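PDB 6X42: serine repeat antigen 5 from Plasmodium falciparum, which is a papain-family, protease-like antigen of the malaria parasite, a pseudo-zymogen that probably lacks ordinary cysteine-protease activity. Local coordinates for residues Y229-R243 against D252-T264. Numbering follows the deposited sequence.
Sequences YVNSEGEKKSYWIVR and DEGYFKVDMYGPT
Met-260 lies over one face of the Trp-240 indole. Its CG sits 3.6 Å from the centroid of the five-membered ring of Trp-240, and its SD covers the six-membered ring as a Met-aromatic contact. At the indole edge, in plane, a water accepts from Trp-240 NE1 and donates to Met-260 O. Val-242 CB stands over a face of the Phe-256 ring, a CH-pi contact of 3.8 Å to the centroid. The Phe-256 ring is brought there by a chi1 of 64°, with CG between the backbone N and carbonyl carbon. Lys-257 runs alongside Tyr-239 and lays CD on one face of its ring; Tyr-229 CD2 and Ile-241 CG1 meet its edge. At the in-plane edge of the Arg-243 guanidinium, NH1 donates to Tyr-255 OH (3.0 Å). NH1 also hydrogen-bonds Leu-42 O, its stronger partner.

Strands 236-243 and 255-259 form an antiparallel beta hairpin in the beta-rich domain of the papain fold. Trp-240 with Val-258 and Val-242 with Phe-256 are its hydrogen-bonded pairs. Trp-240 also packs on Ile-179 of helix 172-186.

Beyond the ladder, Met-260 N donates to Ser-238 O (2.9 Å). Tyr-229 OH donates to the anti lone pair of Asp-259 OD2 at 2.6 Å, the ring and carboxylate planes 71° apart. Asp-259 OD1 accepts from Tyr-261 N, an Asx turn, and from Gly-262 N, completing an Asx motif. Water bridges Asp-259 OD1 to Lys-237 NZ.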
# COMPACT_ATOMS: atom_id res chain seq x y z
N TYR A 229 -6.34 -5.89 20.83
CA TYR A 229 -7.76 -5.82 21.18
C TYR A 229 -8.17 -7.16 21.77
O TYR A 229 -7.39 -8.11 21.83
CB TYR A 229 -8.61 -5.44 19.95
CG TYR A 229 -8.92 -6.60 19.01
CD1 TYR A 229 -10.22 -7.05 18.84
CD2 TYR A 229 -7.90 -7.23 18.28
CE1 TYR A 229 -10.52 -8.11 17.99
CE2 TYR A 229 -8.20 -8.31 17.44
CZ TYR A 229 -9.51 -8.74 17.31
OH TYR A 229 -9.82 -9.81 16.51
N VAL A 230 -9.42 -7.23 22.24
CA VAL A 230 -10.00 -8.49 22.70
C VAL A 230 -11.15 -8.81 21.76
O VAL A 230 -12.00 -7.95 21.49
CB VAL A 230 -10.51 -8.39 24.15
CG1 VAL A 230 -11.10 -9.71 24.57
CG2 VAL A 230 -9.37 -7.96 25.09
N ASN A 231 -11.18 -10.04 21.25
CA ASN A 231 -12.24 -10.44 20.32
C ASN A 231 -13.54 -10.79 21.06
O ASN A 231 -13.64 -10.73 22.29
CB ASN A 231 -11.76 -11.53 19.36
CG ASN A 231 -11.60 -12.88 20.02
OD1 ASN A 231 -12.05 -13.10 21.14
ND2 ASN A 231 -10.93 -13.80 19.31
N SER A 232 -14.58 -11.10 20.27
CA SER A 232 -15.91 -11.36 20.81
C SER A 232 -15.94 -12.57 21.73
O SER A 232 -16.89 -12.73 22.51
CB SER A 232 -16.92 -11.54 19.67
OG SER A 232 -16.62 -12.68 18.88
N GLU A 233 -14.93 -13.45 21.62
CA GLU A 233 -14.77 -14.66 22.42
C GLU A 233 -13.91 -14.42 23.65
O GLU A 233 -13.58 -15.38 24.37
CB GLU A 233 -14.13 -15.75 21.55
CG GLU A 233 -14.96 -16.17 20.31
CD GLU A 233 -14.15 -16.94 19.27
OE1 GLU A 233 -13.93 -18.15 19.47
OE2 GLU A 233 -13.73 -16.33 18.26
N GLY A 234 -13.52 -13.18 23.90
CA GLY A 234 -12.73 -12.88 25.07
C GLY A 234 -11.27 -13.20 24.97
O GLY A 234 -10.60 -13.31 26.00
N GLU A 235 -10.74 -13.35 23.75
CA GLU A 235 -9.33 -13.69 23.56
C GLU A 235 -8.54 -12.44 23.22
O GLU A 235 -8.96 -11.65 22.38
CB GLU A 235 -9.18 -14.70 22.42
CG GLU A 235 -10.02 -15.95 22.55
CD GLU A 235 -9.86 -16.84 21.33
OE1 GLU A 235 -10.41 -16.51 20.24
OE2 GLU A 235 -9.15 -17.86 21.45
N LYS A 236 -7.37 -12.30 23.84
CA LYS A 236 -6.47 -11.21 23.50
C LYS A 236 -5.84 -11.48 22.14
O LYS A 236 -5.25 -12.55 21.92
CB LYS A 236 -5.38 -11.07 24.57
CG LYS A 236 -5.90 -10.45 25.87
CD LYS A 236 -4.80 -10.33 26.90
N LYS A 237 -5.97 -10.52 21.23
CA LYS A 237 -5.58 -10.66 19.83
C LYS A 237 -4.98 -9.33 19.37
O LYS A 237 -4.89 -8.37 20.13
CB LYS A 237 -6.82 -11.00 18.99
CG LYS A 237 -7.45 -12.36 19.29
CD LYS A 237 -6.58 -13.50 18.81
CE LYS A 237 -7.28 -14.84 18.98
NZ LYS A 237 -6.52 -15.95 18.35
N SER A 238 -4.60 -9.27 18.08
CA SER A 238 -4.06 -8.06 17.48
C SER A 238 -4.68 -7.87 16.10
O SER A 238 -5.14 -8.82 15.48
CB SER A 238 -2.53 -8.13 17.34
OG SER A 238 -1.90 -8.38 18.58
N TYR A 239 -4.66 -6.63 15.63
CA TYR A 239 -5.22 -6.30 14.32
C TYR A 239 -4.24 -5.45 13.51
O TYR A 239 -3.43 -4.70 14.07
CB TYR A 239 -6.55 -5.53 14.47
CG TYR A 239 -6.47 -4.23 15.22
CD1 TYR A 239 -6.12 -3.05 14.59
CD2 TYR A 239 -6.72 -4.17 16.60
CE1 TYR A 239 -6.03 -1.87 15.29
CE2 TYR A 239 -6.62 -2.98 17.29
CZ TYR A 239 -6.27 -1.83 16.64
OH TYR A 239 -6.15 -0.63 17.31
N TRP A 240 -4.36 -5.56 12.18
CA TRP A 240 -3.83 -4.58 11.24
C TRP A 240 -4.88 -3.53 10.96
O TRP A 240 -6.07 -3.84 10.87
CB TRP A 240 -3.49 -5.24 9.90
CG TRP A 240 -2.45 -6.31 9.93
CD1 TRP A 240 -2.60 -7.59 9.51
CD2 TRP A 240 -1.09 -6.20 10.41
NE1 TRP A 240 -1.42 -8.29 9.68
CE2 TRP A 240 -0.49 -7.45 10.23
CE3 TRP A 240 -0.33 -5.15 10.95
CZ2 TRP A 240 0.82 -7.70 10.60
CZ3 TRP A 240 0.96 -5.40 11.32
CH2 TRP A 240 1.52 -6.67 11.14
N ILE A 241 -4.44 -2.29 10.76
CA ILE A 241 -5.25 -1.23 10.16
C ILE A 241 -4.87 -1.18 8.68
O ILE A 241 -3.68 -1.05 8.34
CB ILE A 241 -5.02 0.14 10.83
CG1 ILE A 241 -5.24 0.06 12.34
CG2 ILE A 241 -5.92 1.17 10.18
CD1 ILE A 241 -4.93 1.35 13.06
N VAL A 242 -5.86 -1.33 7.82
CA VAL A 242 -5.67 -1.47 6.38
C VAL A 242 -6.41 -0.34 5.66
O VAL A 242 -7.59 -0.09 5.91
CB VAL A 242 -6.17 -2.84 5.88
CG1 VAL A 242 -5.93 -3.01 4.38
CG2 VAL A 242 -5.49 -3.96 6.65
N ARG A 243 -5.70 0.31 4.75
CA ARG A 243 -6.23 1.32 3.84
C ARG A 243 -6.63 0.67 2.52
O ARG A 243 -5.83 -0.06 1.92
CB ARG A 243 -5.16 2.38 3.57
CG ARG A 243 -5.57 3.51 2.62
CD ARG A 243 -4.44 4.45 2.47
NE ARG A 243 -4.57 5.42 1.39
CZ ARG A 243 -4.91 6.70 1.53
NH1 ARG A 243 -5.34 7.20 2.67
NH2 ARG A 243 -4.80 7.50 0.50
N ASP A 252 -14.71 1.36 7.04
CA ASP A 252 -14.72 2.33 8.13
C ASP A 252 -13.96 3.57 7.66
O ASP A 252 -12.74 3.67 7.79
CB ASP A 252 -14.10 1.71 9.37
CG ASP A 252 -14.16 2.61 10.58
OD1 ASP A 252 -14.83 3.67 10.56
OD2 ASP A 252 -13.55 2.23 11.59
N GLU A 253 -14.68 4.48 7.00
CA GLU A 253 -14.08 5.69 6.42
C GLU A 253 -12.96 5.38 5.42
O GLU A 253 -12.01 6.16 5.27
CB GLU A 253 -13.62 6.67 7.49
CG GLU A 253 -14.77 7.16 8.37
CD GLU A 253 -14.34 8.06 9.52
OE1 GLU A 253 -13.32 8.75 9.38
OE2 GLU A 253 -15.06 8.11 10.55
N GLY A 254 -13.08 4.27 4.71
CA GLY A 254 -12.13 3.88 3.70
C GLY A 254 -11.09 2.89 4.16
O GLY A 254 -10.32 2.39 3.31
N TYR A 255 -11.04 2.59 5.46
CA TYR A 255 -10.11 1.68 6.11
C TYR A 255 -10.87 0.50 6.71
O TYR A 255 -12.11 0.51 6.80
CB TYR A 255 -9.35 2.41 7.23
CG TYR A 255 -8.49 3.57 6.79
CD1 TYR A 255 -9.03 4.82 6.58
CD2 TYR A 255 -7.13 3.40 6.59
CE1 TYR A 255 -8.25 5.89 6.17
CE2 TYR A 255 -6.32 4.45 6.19
CZ TYR A 255 -6.88 5.70 5.96
OH TYR A 255 -6.07 6.73 5.54
N PHE A 256 -10.14 -0.50 7.19
CA PHE A 256 -10.75 -1.52 8.02
C PHE A 256 -9.68 -2.08 8.95
O PHE A 256 -8.49 -1.87 8.75
CB PHE A 256 -11.42 -2.63 7.20
CG PHE A 256 -10.49 -3.46 6.33
CD1 PHE A 256 -10.06 -4.71 6.73
CD2 PHE A 256 -10.07 -3.00 5.09
CE1 PHE A 256 -9.23 -5.47 5.93
CE2 PHE A 256 -9.25 -3.76 4.29
CZ PHE A 256 -8.84 -4.99 4.72
N LYS A 257 -10.13 -2.78 9.98
CA LYS A 257 -9.26 -3.53 10.89
C LYS A 257 -9.48 -5.02 10.68
O LYS A 257 -10.62 -5.46 10.48
CB LYS A 257 -9.54 -3.17 12.35
CG LYS A 257 -9.22 -1.74 12.69
CD LYS A 257 -9.51 -1.43 14.16
CE LYS A 257 -9.23 0.01 14.48
NZ LYS A 257 -10.34 0.89 14.03
N VAL A 258 -8.41 -5.79 10.72
CA VAL A 258 -8.50 -7.23 10.50
C VAL A 258 -7.54 -7.93 11.46
O VAL A 258 -6.41 -7.49 11.67
CB VAL A 258 -8.24 -7.59 9.02
CG1 VAL A 258 -6.84 -7.19 8.58
CG2 VAL A 258 -8.49 -9.05 8.73
N ASP A 259 -8.02 -9.03 12.05
CA ASP A 259 -7.20 -9.82 12.96
C ASP A 259 -5.95 -10.31 12.24
O ASP A 259 -6.01 -10.83 11.13
CB ASP A 259 -8.04 -10.99 13.48
CG ASP A 259 -7.42 -11.68 14.68
OD1 ASP A 259 -6.42 -12.39 14.46
OD2 ASP A 259 -7.91 -11.49 15.82
N MET A 260 -4.80 -10.14 12.90
CA MET A 260 -3.53 -10.45 12.26
C MET A 260 -3.36 -11.94 11.98
O MET A 260 -2.68 -12.33 11.02
CB MET A 260 -2.40 -10.09 13.21
CG MET A 260 -2.05 -8.65 13.25
SD MET A 260 -0.55 -8.45 14.26
CE MET A 260 -0.64 -6.65 14.44
N TYR A 261 -3.92 -12.78 12.82
CA TYR A 261 -3.70 -14.22 12.69
C TYR A 261 -4.92 -14.92 12.12
O TYR A 261 -4.78 -15.92 11.41
CB TYR A 261 -3.22 -14.83 14.02
CG TYR A 261 -1.81 -14.37 14.45
CD1 TYR A 261 -0.66 -15.08 14.08
CD2 TYR A 261 -1.64 -13.24 15.22
CE1 TYR A 261 0.62 -14.66 14.49
CE2 TYR A 261 -0.38 -12.80 15.62
CZ TYR A 261 0.75 -13.52 15.27
OH TYR A 261 2.01 -13.07 15.68
N GLY A 262 -6.12 -14.41 12.37
CA GLY A 262 -7.34 -15.00 11.90
C GLY A 262 -7.69 -16.28 12.63
O GLY A 262 -7.03 -16.68 13.60
N PRO A 263 -8.76 -16.95 12.18
CA PRO A 263 -9.16 -18.20 12.81
C PRO A 263 -8.06 -19.25 12.77
O PRO A 263 -7.27 -19.32 11.82
CB PRO A 263 -10.37 -18.65 11.98
CG PRO A 263 -10.88 -17.42 11.34
CD PRO A 263 -9.71 -16.52 11.14
N THR A 264 -8.03 -20.08 13.81
CA THR A 264 -6.94 -21.05 13.94
C THR A 264 -6.97 -22.08 12.82
O THR A 264 -5.92 -22.59 12.42
CB THR A 264 -7.01 -21.71 15.31
OG1 THR A 264 -8.26 -22.41 15.43
CG2 THR A 264 -6.93 -20.67 16.39
O HOH W 1 -9.86 -13.52 16.62
O HOH W 2 -6.66 -14.91 15.64
O HOH W 3 -4.40 -11.76 16.42
O HOH W 4 -1.05 -11.12 9.06